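Local coordinates for SusD-like protein BACOVA_02651 (Bacteroides ovatus, PDB 5E75) that binds polysaccharide at the cell surface and probably mediates xyloglucan capture before its transport into the periplasm for degradation, at residues 287-292 against 302-307; 293-298 against 394-399; 362-367 against 387-392. One frame throughout, in Å; residues are numbered along the deposited sequence.

Contact 1: 287-292 against 302-307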
loop_
_atom_site.group_PDB
_atom_site.type_symbol
_atom_site.label_atom_id
_atom_site.label_comp_id
_atom_site.label_asym_id
_atom_site.label_seq_id
_atom_site.Cartn_x
_atom_site.Cartn_y
_atom_site.Cartn_z
ATOM N N ASP A 287 -12.321 -13.756 4.925
ATOM C CA ASP A 287 -12.797 -12.420 5.274
ATOM C C ASP A 287 -12.674 -11.446 4.097
ATOM O O ASP A 287 -13.640 -10.765 3.736
ATOM C CB ASP A 287 -12.016 -11.966 6.525
ATOM C CG ASP A 287 -11.939 -10.449 6.707
ATOM O OD1 ASP A 287 -12.971 -9.757 6.670
ATOM O OD2 ASP A 287 -10.804 -9.968 6.912
ATOM N N MET A 288 -11.497 -11.372 3.483
ATOM C CA MET A 288 -11.297 -10.470 2.352
ATOM C C MET A 288 -12.235 -10.791 1.188
ATOM O O MET A 288 -12.876 -9.902 0.611
ATOM C CB MET A 288 -9.859 -10.560 1.885
ATOM C CG MET A 288 -9.536 -9.637 0.717
ATOM S SD MET A 288 -9.576 -7.889 1.196
ATOM C CE MET A 288 -10.829 -7.222 0.108
ATOM N N LEU A 289 -12.351 -12.077 0.850
ATOM C CA LEU A 289 -13.221 -12.472 -0.252
ATOM C C LEU A 289 -14.669 -12.078 0.019
ATOM O O LEU A 289 -15.398 -11.698 -0.898
ATOM C CB LEU A 289 -13.107 -13.969 -0.551
ATOM C CG LEU A 289 -11.793 -14.381 -1.199
ATOM C CD1 LEU A 289 -11.645 -15.895 -1.123
ATOM C CD2 LEU A 289 -11.706 -13.896 -2.631
ATOM N N GLN A 290 -15.090 -12.146 1.275
ATOM C CA GLN A 290 -16.462 -11.783 1.612
ATOM C C GLN A 290 -16.711 -10.286 1.528
ATOM O O GLN A 290 -17.855 -9.838 1.542
ATOM C CB GLN A 290 -16.817 -12.288 3.012
ATOM C CG GLN A 290 -16.948 -13.790 3.082
ATOM C CD GLN A 290 -17.039 -14.310 4.506
ATOM O OE1 GLN A 290 -16.631 -13.635 5.455
ATOM N NE2 GLN A 290 -17.543 -15.535 4.653
ATOM N N GLN A 291 -15.654 -9.482 1.459
ATOM C CA GLN A 291 -15.833 -8.036 1.331
ATOM C C GLN A 291 -16.376 -7.656 -0.042
ATOM O O GLN A 291 -17.063 -6.638 -0.182
ATOM C CB GLN A 291 -14.524 -7.263 1.576
ATOM C CG GLN A 291 -13.902 -7.489 2.941
ATOM C CD GLN A 291 -14.868 -7.281 4.066
ATOM O OE1 GLN A 291 -15.193 -8.214 4.811
ATOM N NE2 GLN A 291 -15.351 -6.075 4.197
ATOM N N TYR A 292 -16.058 -8.433 -1.070
ATOM C CA TYR A 292 -16.566 -8.116 -2.397
ATOM C C TYR A 292 -18.065 -8.376 -2.463
ATOM O O TYR A 292 -18.532 -9.492 -2.234
ATOM C CB TYR A 292 -15.848 -8.926 -3.481
ATOM C CG TYR A 292 -14.351 -8.709 -3.481
ATOM C CD1 TYR A 292 -13.781 -7.594 -4.088
ATOM C CD2 TYR A 292 -13.511 -9.610 -2.844
ATOM C CE1 TYR A 292 -12.401 -7.378 -4.058
ATOM C CE2 TYR A 292 -12.133 -9.401 -2.802
ATOM C CZ TYR A 292 -11.593 -8.294 -3.419
ATOM O OH TYR A 292 -10.229 -8.094 -3.368
ATOM N N ALA A 302 -9.754 -9.111 -10.610
ATOM C CA ALA A 302 -8.458 -8.482 -10.819
ATOM C C ALA A 302 -7.549 -8.610 -9.607
ATOM O O ALA A 302 -6.366 -8.298 -9.680
ATOM C CB ALA A 302 -8.625 -7.010 -11.193
ATOM N N THR A 303 -8.106 -9.033 -8.479
ATOM C CA THR A 303 -7.324 -9.149 -7.251
ATOM C C THR A 303 -6.945 -10.602 -6.913
ATOM O O THR A 303 -5.774 -10.877 -6.576
ATOM C CB THR A 303 -8.036 -8.465 -6.060
ATOM O OG1 THR A 303 -8.370 -7.122 -6.425
ATOM C CG2 THR A 303 -7.144 -8.418 -4.857
ATOM N N PHE A 304 -7.918 -11.508 -6.989
ATOM C CA PHE A 304 -7.707 -12.937 -6.720
ATOM C C PHE A 304 -8.338 -13.794 -7.799
ATOM O O PHE A 304 -9.424 -13.494 -8.274
ATOM C CB PHE A 304 -8.343 -13.353 -5.379
ATOM C CG PHE A 304 -7.828 -12.583 -4.207
ATOM C CD1 PHE A 304 -6.556 -12.823 -3.701
ATOM C CD2 PHE A 304 -8.609 -11.593 -3.627
ATOM C CE1 PHE A 304 -6.070 -12.077 -2.629
ATOM C CE2 PHE A 304 -8.142 -10.856 -2.558
ATOM C CZ PHE A 304 -6.858 -11.090 -2.052
ATOM N N PHE A 305 -7.671 -14.890 -8.142
ATOM C CA PHE A 305 -8.271 -15.952 -8.956
ATOM C C PHE A 305 -9.299 -16.681 -8.091
ATOM O O PHE A 305 -9.014 -16.976 -6.941
ATOM C CB PHE A 305 -7.212 -16.957 -9.393
ATOM C CG PHE A 305 -6.160 -16.396 -10.324
ATOM C CD1 PHE A 305 -6.449 -16.168 -11.666
ATOM C CD2 PHE A 305 -4.859 -16.142 -9.880
ATOM C CE1 PHE A 305 -5.486 -15.686 -12.530
ATOM C CE2 PHE A 305 -3.902 -15.659 -10.756
ATOM C CZ PHE A 305 -4.216 -15.442 -12.075
ATOM N N THR A 306 -10.484 -16.976 -8.621
ATOM C CA THR A 306 -11.398 -17.913 -7.978
ATOM C C THR A 306 -11.968 -18.818 -9.059
ATOM O O THR A 306 -11.916 -18.484 -10.236
ATOM C CB THR A 306 -12.540 -17.225 -7.196
ATOM O OG1 THR A 306 -13.294 -16.375 -8.068
ATOM C CG2 THR A 306 -11.991 -16.411 -6.004
ATOM N N LYS A 307 -12.483 -19.971 -8.649
ATOM C CA LYS A 307 -12.827 -21.042 -9.583
ATOM C C LYS A 307 -13.715 -20.579 -10.735
ATOM O O LYS A 307 -14.781 -20.005 -10.518
ATOM C CB LYS A 307 -13.518 -22.167 -8.830
ATOM C CG LYS A 307 -13.695 -23.431 -9.671
ATOM C CD LYS A 307 -14.208 -24.571 -8.819
ATOM C CE LYS A 307 -14.068 -25.893 -9.550
ATOM N NZ LYS A 307 -14.577 -27.016 -8.721
HETATM O O HOH W 1 -9.186 -5.805 -4.162
#

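Contact 2: 293-298 against 394-399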
loop_
_atom_site.group_PDB
_atom_site.type_symbol
_atom_site.label_atom_id
_atom_site.label_comp_id
_atom_site.label_asym_id
_atom_site.label_seq_id
_atom_site.Cartn_x
_atom_site.Cartn_y
_atom_site.Cartn_z
ATOM N N GLU A 293 -18.813 -7.340 -2.797
ATOM C CA GLU A 293 -20.239 -7.509 -3.046
ATOM C C GLU A 293 -20.418 -8.428 -4.241
ATOM O O GLU A 293 -19.542 -8.548 -5.088
ATOM C CB GLU A 293 -20.876 -6.138 -3.271
ATOM C CG GLU A 293 -20.801 -5.283 -1.994
ATOM C CD GLU A 293 -21.241 -3.844 -2.164
ATOM O OE1 GLU A 293 -22.053 -3.563 -3.058
ATOM O OE2 GLU A 293 -20.758 -2.984 -1.388
ATOM N N LEU A 294 -21.553 -9.111 -4.296
ATOM C CA LEU A 294 -21.803 -10.099 -5.339
ATOM C C LEU A 294 -21.589 -9.531 -6.739
ATOM O O LEU A 294 -21.008 -10.206 -7.593
ATOM C CB LEU A 294 -23.215 -10.660 -5.206
ATOM C CG LEU A 294 -23.625 -11.753 -6.195
ATOM C CD1 LEU A 294 -22.655 -12.922 -6.203
ATOM C CD2 LEU A 294 -25.023 -12.211 -5.810
ATOM N N ALA A 295 -22.001 -8.283 -6.948
ATOM C CA ALA A 295 -21.874 -7.633 -8.235
ATOM C C ALA A 295 -20.448 -7.181 -8.538
ATOM O O ALA A 295 -20.152 -6.869 -9.683
ATOM C CB ALA A 295 -22.816 -6.446 -8.313
ATOM N N ASP A 296 -19.573 -7.172 -7.530
ATOM C CA ASP A 296 -18.216 -6.580 -7.648
ATOM C C ASP A 296 -17.202 -7.593 -8.172
ATOM O O ASP A 296 -16.108 -7.745 -7.619
ATOM C CB ASP A 296 -17.797 -6.038 -6.276
ATOM C CG ASP A 296 -16.636 -5.051 -6.312
ATOM O OD1 ASP A 296 -16.222 -4.618 -7.382
ATOM O OD2 ASP A 296 -16.177 -4.718 -5.206
ATOM N N THR A 297 -17.540 -8.238 -9.284
ATOM C CA THR A 297 -16.688 -9.276 -9.852
ATOM C C THR A 297 -15.456 -8.725 -10.556
ATOM O O THR A 297 -14.458 -9.434 -10.681
ATOM C CB THR A 297 -17.478 -10.179 -10.810
ATOM O OG1 THR A 297 -18.032 -9.391 -11.858
ATOM C CG2 THR A 297 -18.591 -10.883 -10.058
ATOM N N LEU A 298 -15.504 -7.478 -11.014
ATOM C CA LEU A 298 -14.363 -6.922 -11.746
ATOM C C LEU A 298 -13.190 -6.694 -10.787
ATOM O O LEU A 298 -12.057 -7.084 -11.077
ATOM C CB LEU A 298 -14.736 -5.632 -12.491
ATOM C CG LEU A 298 -15.890 -5.784 -13.493
ATOM C CD1 LEU A 298 -16.169 -4.448 -14.140
ATOM C CD2 LEU A 298 -15.596 -6.833 -14.560
ATOM N N ALA A 394 -16.185 0.520 -10.761
ATOM C CA ALA A 394 -16.283 -0.919 -10.496
ATOM C C ALA A 394 -17.548 -1.544 -11.094
ATOM O O ALA A 394 -17.721 -2.756 -11.025
ATOM C CB ALA A 394 -16.242 -1.181 -8.998
ATOM N N LYS A 395 -18.411 -0.704 -11.666
ATOM C CA LYS A 395 -19.674 -1.120 -12.295
ATOM C C LYS A 395 -20.658 -1.724 -11.283
ATOM O O LYS A 395 -21.416 -2.641 -11.603
ATOM C CB LYS A 395 -19.430 -2.048 -13.490
ATOM C CG LYS A 395 -18.321 -1.613 -14.461
ATOM C CD LYS A 395 -18.574 -0.285 -15.147
ATOM C CE LYS A 395 -17.471 0.069 -16.179
ATOM N NZ LYS A 395 -16.316 0.920 -15.665
ATOM N N ILE A 396 -20.657 -1.196 -10.064
ATOM C CA ILE A 396 -21.643 -1.557 -9.063
ATOM C C ILE A 396 -22.461 -0.335 -8.628
ATOM O O ILE A 396 -22.151 0.812 -8.977
ATOM C CB ILE A 396 -21.004 -2.289 -7.849
ATOM C CG1 ILE A 396 -20.064 -1.371 -7.051
ATOM C CG2 ILE A 396 -20.281 -3.552 -8.337
ATOM C CD1 ILE A 396 -19.506 -2.042 -5.816
ATOM N N ASN A 397 -23.525 -0.587 -7.884
ATOM C CA ASN A 397 -24.466 0.467 -7.549
ATOM C C ASN A 397 -23.858 1.575 -6.709
ATOM O O ASN A 397 -23.021 1.336 -5.839
ATOM C CB ASN A 397 -25.679 -0.117 -6.815
ATOM C CG ASN A 397 -25.318 -0.681 -5.448
ATOM O OD1 ASN A 397 -24.856 -1.813 -5.335
ATOM N ND2 ASN A 397 -25.535 0.107 -4.402
ATOM N N LYS A 398 -24.297 2.795 -6.975
ATOM C CA LYS A 398 -23.953 3.926 -6.134
ATOM C C LYS A 398 -24.744 3.860 -4.833
ATOM O O LYS A 398 -25.813 3.231 -4.764
ATOM C CB LYS A 398 -24.229 5.238 -6.865
ATOM C CG LYS A 398 -23.405 5.416 -8.110
ATOM C CD LYS A 398 -23.725 6.723 -8.807
ATOM C CE LYS A 398 -22.905 6.900 -10.061
ATOM N NZ LYS A 398 -23.384 8.075 -10.838
ATOM N N LYS A 399 -24.214 4.494 -3.798
ATOM C CA LYS A 399 -24.874 4.574 -2.504
ATOM C C LYS A 399 -25.423 5.983 -2.277
ATOM O O LYS A 399 -24.762 6.972 -2.577
ATOM C CB LYS A 399 -23.896 4.181 -1.398
ATOM C CG LYS A 399 -23.505 2.710 -1.451
ATOM C CD LYS A 399 -22.576 2.326 -0.311
ATOM C CE LYS A 399 -22.371 0.833 -0.230
ATOM N NZ LYS A 399 -23.594 0.131 0.207
HETATM O O HOH W 2 -23.342 -4.430 -5.431
HETATM O O HOH W 3 -22.328 -2.553 0.660
HETATM O O HOH W 4 -24.826 -2.845 -2.427
HETATM O O HOH W 5 -18.879 -5.229 -11.694
HETATM O O HOH W 6 -16.213 -4.854 -9.791
#

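Contact 3: 362-367 against 387-392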
loop_
_atom_site.group_PDB
_atom_site.type_symbol
_atom_site.label_atom_id
_atom_site.label_comp_id
_atom_site.label_asym_id
_atom_site.label_seq_id
_atom_site.Cartn_x
_atom_site.Cartn_y
_atom_site.Cartn_z
ATOM N N ASP A 362 -7.763 6.540 -4.326
ATOM C CA ASP A 362 -7.477 6.748 -2.900
ATOM C C ASP A 362 -7.870 8.171 -2.495
ATOM O O ASP A 362 -8.462 8.397 -1.435
ATOM C CB ASP A 362 -5.984 6.490 -2.676
ATOM C CG ASP A 362 -5.612 6.211 -1.249
ATOM O OD1 ASP A 362 -6.300 6.658 -0.324
ATOM O OD2 ASP A 362 -4.592 5.518 -1.060
ATOM N N VAL A 363 -7.519 9.142 -3.332
ATOM C CA VAL A 363 -7.854 10.525 -3.035
ATOM C C VAL A 363 -9.377 10.700 -3.042
ATOM O O VAL A 363 -9.911 11.424 -2.197
ATOM C CB VAL A 363 -7.143 11.527 -3.981
ATOM C CG1 VAL A 363 -7.368 12.940 -3.521
ATOM C CG2 VAL A 363 -5.654 11.245 -4.045
ATOM N N TYR A 364 -10.065 10.033 -3.967
ATOM C CA TYR A 364 -11.536 10.086 -3.991
ATOM C C TYR A 364 -12.114 9.585 -2.676
ATOM O O TYR A 364 -12.994 10.218 -2.081
ATOM C CB TYR A 364 -12.107 9.242 -5.146
ATOM C CG TYR A 364 -12.006 9.848 -6.547
ATOM C CD1 TYR A 364 -11.158 10.910 -6.823
ATOM C CD2 TYR A 364 -12.779 9.352 -7.597
ATOM C CE1 TYR A 364 -11.090 11.456 -8.103
ATOM C CE2 TYR A 364 -12.704 9.890 -8.856
ATOM C CZ TYR A 364 -11.861 10.937 -9.113
ATOM O OH TYR A 364 -11.859 11.449 -10.393
ATOM N N LEU A 365 -11.650 8.429 -2.222
ATOM C CA LEU A 365 -12.182 7.854 -0.999
ATOM C C LEU A 365 -11.768 8.640 0.243
ATOM O O LEU A 365 -12.536 8.753 1.197
ATOM C CB LEU A 365 -11.787 6.367 -0.862
ATOM C CG LEU A 365 -12.365 5.443 -1.929
ATOM C CD1 LEU A 365 -11.816 4.045 -1.772
ATOM C CD2 LEU A 365 -13.854 5.399 -1.883
ATOM N N THR A 366 -10.558 9.194 0.225
ATOM C CA THR A 366 -10.090 10.066 1.315
ATOM C C THR A 366 -10.950 11.319 1.429
ATOM O O THR A 366 -11.332 11.727 2.527
ATOM C CB THR A 366 -8.599 10.442 1.108
ATOM O OG1 THR A 366 -7.811 9.254 1.230
ATOM C CG2 THR A 366 -8.079 11.454 2.131
ATOM N N TYR A 367 -11.283 11.916 0.297
ATOM C CA TYR A 367 -12.157 13.078 0.300
ATOM C C TYR A 367 -13.518 12.714 0.916
ATOM O O TYR A 367 -14.036 13.436 1.776
ATOM C CB TYR A 367 -12.323 13.593 -1.133
ATOM C CG TYR A 367 -13.122 14.874 -1.295
ATOM C CD1 TYR A 367 -13.241 15.794 -0.264
ATOM C CD2 TYR A 367 -13.739 15.157 -2.499
ATOM C CE1 TYR A 367 -13.975 16.965 -0.424
ATOM C CE2 TYR A 367 -14.476 16.321 -2.667
ATOM C CZ TYR A 367 -14.586 17.217 -1.626
ATOM O OH TYR A 367 -15.326 18.371 -1.800
ATOM N N PHE A 387 -16.810 9.266 -3.854
ATOM C CA PHE A 387 -16.972 7.894 -3.392
ATOM C C PHE A 387 -17.714 7.092 -4.464
ATOM O O PHE A 387 -17.315 5.974 -4.841
ATOM C CB PHE A 387 -17.749 7.858 -2.065
ATOM C CG PHE A 387 -18.074 6.477 -1.573
ATOM C CD1 PHE A 387 -19.191 5.794 -2.046
ATOM C CD2 PHE A 387 -17.280 5.859 -0.624
ATOM C CE1 PHE A 387 -19.490 4.526 -1.597
ATOM C CE2 PHE A 387 -17.588 4.576 -0.162
ATOM C CZ PHE A 387 -18.685 3.913 -0.667
ATOM N N ASN A 388 -18.789 7.679 -4.978
ATOM C CA ASN A 388 -19.612 6.980 -5.947
ATOM C C ASN A 388 -18.971 6.830 -7.319
ATOM O O ASN A 388 -19.354 5.927 -8.076
ATOM C CB ASN A 388 -21.021 7.597 -6.008
ATOM C CG ASN A 388 -21.905 7.094 -4.889
ATOM O OD1 ASN A 388 -21.794 5.944 -4.464
ATOM N ND2 ASN A 388 -22.792 7.942 -4.411
ATOM N N ARG A 389 -17.968 7.653 -7.638
ATOM C CA ARG A 389 -17.193 7.449 -8.851
ATOM C C ARG A 389 -16.397 6.145 -8.752
ATOM O O ARG A 389 -16.230 5.441 -9.747
ATOM C CB ARG A 389 -16.239 8.620 -9.112
ATOM C CG ARG A 389 -16.903 9.882 -9.683
ATOM C CD ARG A 389 -17.312 9.698 -11.147
ATOM N NE ARG A 389 -16.130 9.444 -11.955
ATOM C CZ ARG A 389 -15.866 8.327 -12.635
ATOM N NH1 ARG A 389 -16.739 7.330 -12.706
ATOM N NH2 ARG A 389 -14.714 8.224 -13.290
ATOM N N VAL A 390 -15.906 5.831 -7.550
ATOM C CA VAL A 390 -15.175 4.579 -7.350
ATOM C C VAL A 390 -16.128 3.381 -7.542
ATOM O O VAL A 390 -15.786 2.380 -8.193
ATOM C CB VAL A 390 -14.475 4.557 -5.978
ATOM C CG1 VAL A 390 -13.764 3.224 -5.758
ATOM C CG2 VAL A 390 -13.468 5.703 -5.869
ATOM N N ARG A 391 -17.324 3.485 -6.976
ATOM C CA ARG A 391 -18.360 2.463 -7.169
ATOM C C ARG A 391 -18.697 2.304 -8.657
ATOM O O ARG A 391 -18.801 1.178 -9.181
ATOM C CB ARG A 391 -19.643 2.872 -6.435
ATOM C CG ARG A 391 -19.510 3.122 -4.933
ATOM C CD ARG A 391 -19.510 1.856 -4.118
ATOM N NE ARG A 391 -20.771 1.107 -4.222
ATOM C CZ ARG A 391 -21.008 -0.020 -3.564
ATOM N NH1 ARG A 391 -20.106 -0.515 -2.727
ATOM N NH2 ARG A 391 -22.168 -0.658 -3.716
ATOM N N GLU A 392 -18.934 3.432 -9.316
ATOM C CA GLU A 392 -19.312 3.454 -10.725
ATOM C C GLU A 392 -18.233 2.810 -11.599
ATOM O O GLU A 392 -18.531 2.049 -12.522
ATOM C CB GLU A 392 -19.558 4.897 -11.167
ATOM C CG GLU A 392 -20.039 5.085 -12.580
ATOM C CD GLU A 392 -20.443 6.516 -12.811
ATOM O OE1 GLU A 392 -19.636 7.415 -12.493
ATOM O OE2 GLU A 392 -21.592 6.751 -13.256
HETATM O O HOH W 7 -14.146 11.497 -11.979
#

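Contact 1: 287-292 against 302-307
In this SusD-family protein two short consecutive helices, 286-291 and 297-303, are joined by a tight turn, and the chain leaving the second packs back against the first where residues 287-292 meet residues 302-307. No direct hydrogen bond joins them; the contact is buried and chiefly apolar.

The apolar part centres on the ring of Phe304, whose CG lies anti to its own carbonyl carbon (chi1 -58°) and which is thereby turned toward the helix. Met288, near the start of this short helix, reaches it by crossing at about a right angle, with CG 3.8 Å from Phe304 CE2. Leu289 comes in obliquely along the same ring side, CD2 being 4.0 Å from Phe304 CD2; the same methyl also approaches Thr306 CG2, so Leu289 bridges two residues of the outgoing chain. Beyond the two segments, Met417 covers more of the Phe304 side chain, and Ile452 of strand 451-454 touches Leu289. Within its own segment, Thr303 lays CG2 over one face of the Phe304 ring, offset toward the rim.

The polar part belongs to Tyr292, the first residue beyond the helix. Its hydroxyl lies beside both Thr303 and the Phe304 ring, with OH 3.4 Å from Thr303 CG2 and 3.6 Å from Phe304 CE2. Thr303 OG1 has its strongest partner in Arg299 O, one turn back in its own helix. A single water also serves it: lying in the plane of the Tyr292 ring, this water sits 2.6 Å from Tyr292 OH and donates to Thr303 OG1 at 2.7 Å.

Contact 2: 293-298 against 394-399
Ile396 carries the apolar centre of this partly buried contact, with its CB directed at the turn formed by Glu293 to Asp296. Its CG2 methyl lies 3.6 Å from Ala295 O and 3.8 Å from Ala295 CB, and also meets the backbone of Asp296. The other branch, with CG1 in the crowded position between backbone N and carbonyl carbon (chi1 66°), brings CD1 near Glu293 OE1 and Asp296 CG, the Ile396 and Glu293 side chains crossing at about a right angle. An alanine here would remove both branches and would probably loosen the fit of the loop against the turn. At the flank, Leu298 CD1 rests on Lys395 CG at 3.6 Å, on the aliphatic part of a chain whose ammonium turns off to Arg393 O and Thr228 O.

Around this lies a shell of water, which takes the place of direct hydrogen bonds between the segments. Two waters each donate to both Glu293 OE1 and Asn397 OD1, holding these two acceptors 4.0 Å apart. A third water donates to Glu293 OE2 and accepts from Lys399 NZ, linking opposite charges that stand 4.5 Å from each other. Nearer the helix start, Ala394 O shares one water with Ala295 O and another with Asp296 OD1.

Further out, arginines fix the acids: Arg391 makes a salt bridge with Glu293 OE2, and Arg299 with Asp296 OD2. These positive neighbours would probably favour the ionised form of both carboxylates. Asn397 ND2 bonds to Lys398 O from above the carbonyl plane, steadying the amide. The whole is a meeting of two helix ends: a type I turn leading to the N-cap position of helix 297-303, and a Schellman motif at Lys395 closing helix 382-393.

Contact 3: 362-367 against 387-392
Helices 360-372 and 382-393 form a helical hairpin in the SusD-family region, their chain directions 136° apart over these segments and their axes 8.7 Å apart at closest approach. Phe387 opens the second segment where the backbones come closest, its CA 5.4 Å from Leu365 CA. With CG anti to its own backbone N (chi1 175°), the ring extends past the tip of Leu365, which it crosses obliquely, so that Leu365 CD2 comes within 3.7 Å of Phe387 CD2.

Asn388 faces the other way. Arg389 turns back to the interface and runs side by side with Tyr364 in the same direction: its CB lies 3.8 Å from Tyr364 CE2, while the guanidinium and ring planes stand 68° apart. Val390 follows as the wedge between the two first-helix side chains. Its CG2 is 3.9 Å from Tyr364 CB. The Val390 and Leu365 side chains cross at about a right angle, the same CG2 lying 4.0 Å from Leu365 CD2. One methyl thus fills the angle between two consecutive residues of helix 360-372, and Glu414 of helix 404-415 also touches Val390.

Arg391 points off the interface to Glu410. Glu392 completes the segment by holding the bent Arg389 chain from its own helix, through a salt bridge to NH1; Asp225 takes NH2 of the same guanidinium. Tyr364, which also meets the Phe386 ring, is tied to that group by water: one molecule, in the guanidinium plane, accepts from Arg389 NE at 2.9 Å and donates to Tyr364 OH at 2.8 Å.

How the contacts relate
The three contacts follow one another across one part of the SusD-family region, joined by chain continuity and by two probable bonds. Contacts 1 and 2 have centres about 13 Å apart and both draw on helix 297-303; Tyr292 is followed directly by Glu293, though the two contacts do not otherwise touch. Contacts 2 and 3, also about 13 Å between centres, do meet: Asn397 O probably accepts from Arg391 NE at 2.8 Å, and Lys399 O from Asn388 ND2 at 2.9 Å, fastening the loop back onto the helix it leaves. Contacts 1 and 3 stay separate, about 7 Å between nearest atoms. Helix 404-415 borders all three.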